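Local structure of mandelate racemase/muconate lactonizing enzyme-like protein (3CYJ) at residues Y199-A204 against D228-R233. The protein is a mandelate racemase/muconate lactonizing enzyme-like member of the enolase superfamily, with a C-terminal TIM-barrel-type domain that holds a sodium ion in this structure. Residues are numbered along the deposited sequence; the frame is centred on the assembly and turned at random.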
loop_
_atom_site.group_PDB
_atom_site.type_symbol
_atom_site.label_atom_id
_atom_site.label_comp_id
_atom_site.label_asym_id
_atom_site.label_seq_id
_atom_site.Cartn_x
_atom_site.Cartn_y
_atom_site.Cartn_z
ATOM N N TYR A 199 14.924 -19.093 14.590
ATOM C CA TYR A 199 15.578 -17.784 14.555
ATOM C C TYR A 199 14.650 -16.566 14.702
ATOM O O TYR A 199 13.486 -16.610 14.314
ATOM C CB TYR A 199 16.287 -17.598 13.192
ATOM C CG TYR A 199 17.317 -18.650 12.818
ATOM C CD1 TYR A 199 18.265 -19.110 13.737
ATOM C CD2 TYR A 199 17.353 -19.164 11.509
ATOM C CE1 TYR A 199 19.234 -20.113 13.368
ATOM C CE2 TYR A 199 18.315 -20.081 11.118
ATOM C CZ TYR A 199 19.242 -20.574 12.043
ATOM O OH TYR A 199 20.137 -21.503 11.606
ATOM N N THR A 200 15.190 -15.471 15.211
ATOM C CA THR A 200 14.595 -14.145 15.060
ATOM C C THR A 200 14.867 -13.691 13.654
ATOM O O THR A 200 15.640 -14.315 12.935
ATOM C CB THR A 200 15.290 -13.089 15.991
ATOM O OG1 THR A 200 16.693 -12.903 15.599
ATOM C CG2 THR A 200 15.201 -13.523 17.470
ATOM N N ARG A 201 14.262 -12.583 13.255
ATOM C CA ARG A 201 14.349 -12.072 11.889
ATOM C C ARG A 201 15.793 -11.809 11.435
ATOM O O ARG A 201 16.208 -12.282 10.374
ATOM C CB ARG A 201 13.499 -10.763 11.761
ATOM C CG ARG A 201 12.002 -10.945 12.006
ATOM C CD ARG A 201 11.169 -9.647 12.007
ATOM N NE ARG A 201 9.740 -10.026 12.082
ATOM C CZ ARG A 201 8.706 -9.183 12.209
ATOM N NH1 ARG A 201 8.904 -7.889 12.337
ATOM N NH2 ARG A 201 7.471 -9.652 12.296
ATOM N N LYS A 202 16.539 -10.997 12.196
ATOM C CA LYS A 202 17.917 -10.633 11.843
ATOM C C LYS A 202 18.874 -11.775 12.020
ATOM O O LYS A 202 19.892 -11.811 11.343
ATOM C CB LYS A 202 18.421 -9.419 12.629
ATOM C CG LYS A 202 17.829 -8.087 12.144
ATOM C CD LYS A 202 18.341 -7.683 10.725
ATOM C CE LYS A 202 17.310 -6.811 9.955
ATOM N NZ LYS A 202 17.174 -5.395 10.538
ATOM N N GLN A 203 18.557 -12.706 12.921
ATOM C CA GLN A 203 19.332 -13.941 13.112
ATOM C C GLN A 203 19.228 -14.784 11.845
ATOM O O GLN A 203 20.234 -15.275 11.306
ATOM C CB GLN A 203 18.772 -14.703 14.336
ATOM C CG GLN A 203 19.713 -15.698 15.027
ATOM C CD GLN A 203 19.034 -16.490 16.232
ATOM O OE1 GLN A 203 17.833 -16.292 16.532
ATOM N NE2 GLN A 203 19.814 -17.405 16.878
ATOM N N ALA A 204 18.005 -14.955 11.357
ATOM C CA ALA A 204 17.760 -15.726 10.153
ATOM C C ALA A 204 18.456 -15.061 8.936
ATOM O O ALA A 204 19.066 -15.723 8.126
ATOM C CB ALA A 204 16.244 -15.875 9.919
ATOM N N ASP A 228 4.861 -15.858 11.405
ATOM C CA ASP A 228 5.493 -14.544 11.212
ATOM C C ASP A 228 5.673 -14.201 9.744
ATOM O O ASP A 228 6.775 -14.284 9.229
ATOM C CB ASP A 228 6.847 -14.453 11.949
ATOM C CG ASP A 228 7.514 -13.082 11.783
ATOM O OD1 ASP A 228 6.823 -12.130 11.406
ATOM O OD2 ASP A 228 8.739 -12.943 12.021
ATOM N N ARG A 229 4.606 -13.792 9.070
ATOM C CA ARG A 229 4.698 -13.506 7.623
ATOM C C ARG A 229 5.552 -12.288 7.245
ATOM O O ARG A 229 6.252 -12.300 6.220
ATOM C CB ARG A 229 3.310 -13.447 6.975
ATOM C CG ARG A 229 2.424 -14.619 7.375
ATOM C CD ARG A 229 1.089 -14.636 6.623
ATOM N NE ARG A 229 0.518 -13.298 6.422
ATOM C CZ ARG A 229 -0.360 -12.729 7.253
ATOM N NH1 ARG A 229 -0.757 -13.384 8.347
ATOM N NH2 ARG A 229 -0.830 -11.502 6.993
ATOM N N GLU A 230 5.538 -11.245 8.069
ATOM C CA GLU A 230 6.424 -10.121 7.806
ATOM C C GLU A 230 7.912 -10.511 7.906
ATOM O O GLU A 230 8.760 -10.014 7.144
ATOM C CB GLU A 230 6.121 -8.991 8.771
ATOM C CG GLU A 230 7.319 -8.033 9.007
ATOM C CD GLU A 230 7.482 -7.043 7.850
ATOM O OE1 GLU A 230 8.636 -6.578 7.610
ATOM O OE2 GLU A 230 6.443 -6.757 7.175
ATOM N N GLY A 231 8.230 -11.395 8.859
ATOM C CA GLY A 231 9.584 -11.948 8.904
ATOM C C GLY A 231 9.989 -12.770 7.677
ATOM O O GLY A 231 11.135 -12.695 7.221
ATOM N N LEU A 232 9.060 -13.589 7.184
ATOM C CA LEU A 232 9.288 -14.421 6.026
ATOM C C LEU A 232 9.491 -13.558 4.796
ATOM O O LEU A 232 10.405 -13.789 4.006
ATOM C CB LEU A 232 8.098 -15.357 5.799
ATOM C CG LEU A 232 7.988 -16.602 6.672
ATOM C CD1 LEU A 232 6.699 -17.320 6.374
ATOM C CD2 LEU A 232 9.173 -17.535 6.441
ATOM N N ARG A 233 8.658 -12.527 4.682
ATOM C CA ARG A 233 8.637 -11.610 3.540
ATOM C C ARG A 233 9.944 -10.866 3.532
ATOM O O ARG A 233 10.527 -10.665 2.469
ATOM C CB ARG A 233 7.436 -10.646 3.668
ATOM C CG ARG A 233 6.954 -9.965 2.383
ATOM C CD ARG A 233 5.446 -9.545 2.482
ATOM N NE ARG A 233 5.201 -8.606 3.590
ATOM C CZ ARG A 233 4.296 -8.778 4.568
ATOM N NH1 ARG A 233 3.516 -9.865 4.588
ATOM N NH2 ARG A 233 4.168 -7.851 5.534
#
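R201 and D228 form a side-on salt bridge that ties together the N-terminal ends of two successive outer helices, 201-215 and 229-238, of the (β/α) barrel. Strand 219-221 lies between them in sequence, and its E221, with D194 and E222, binds the sodium ion. The guanidinium uses two nitrogens, one for each carboxylate oxygen. R201 NE meets the syn lone pair of D228 OD2 at 3.1 Å, almost straight and in the guanidinium plane. The bond from R201 NH2 to D228 OD1 is shorter, 2.7 Å, but more bent and out of the carboxylate plane. The two flat groups are nearly coplanar, 25° apart, and the extended R201 chain from CG to NE carries the guanidinium across to the neighbouring helix.

Each of these helices is capped at its start. D228 is the N-cap of 229-238: with CG anti to the backbone N (chi1 -179°), its OD1 accepts from G231 N. This oxygen is thus gripped twice, by R201 NH2 and G231 N from opposite faces of the carboxylate, which should fix the rotation of the group and probably favours its charged form. In the other helix T200 and Q203 make a reciprocal capping box, Q203 N to T200 OG1 and T200 N to Q203 OE1.

Van der Waals packing completes the join. R201 and G231 are the closest pair of CA atoms, and G231 CA lies 3.7 Å from R201 NE. H290 of the second subunit also packs on R201. The E230 carboxylate bonds to R233, E230 OE2 to R233 NH2 at 3.0 Å. E230 CG lies over one face of the R201 guanidinium, 3.7 Å from R201 NH2.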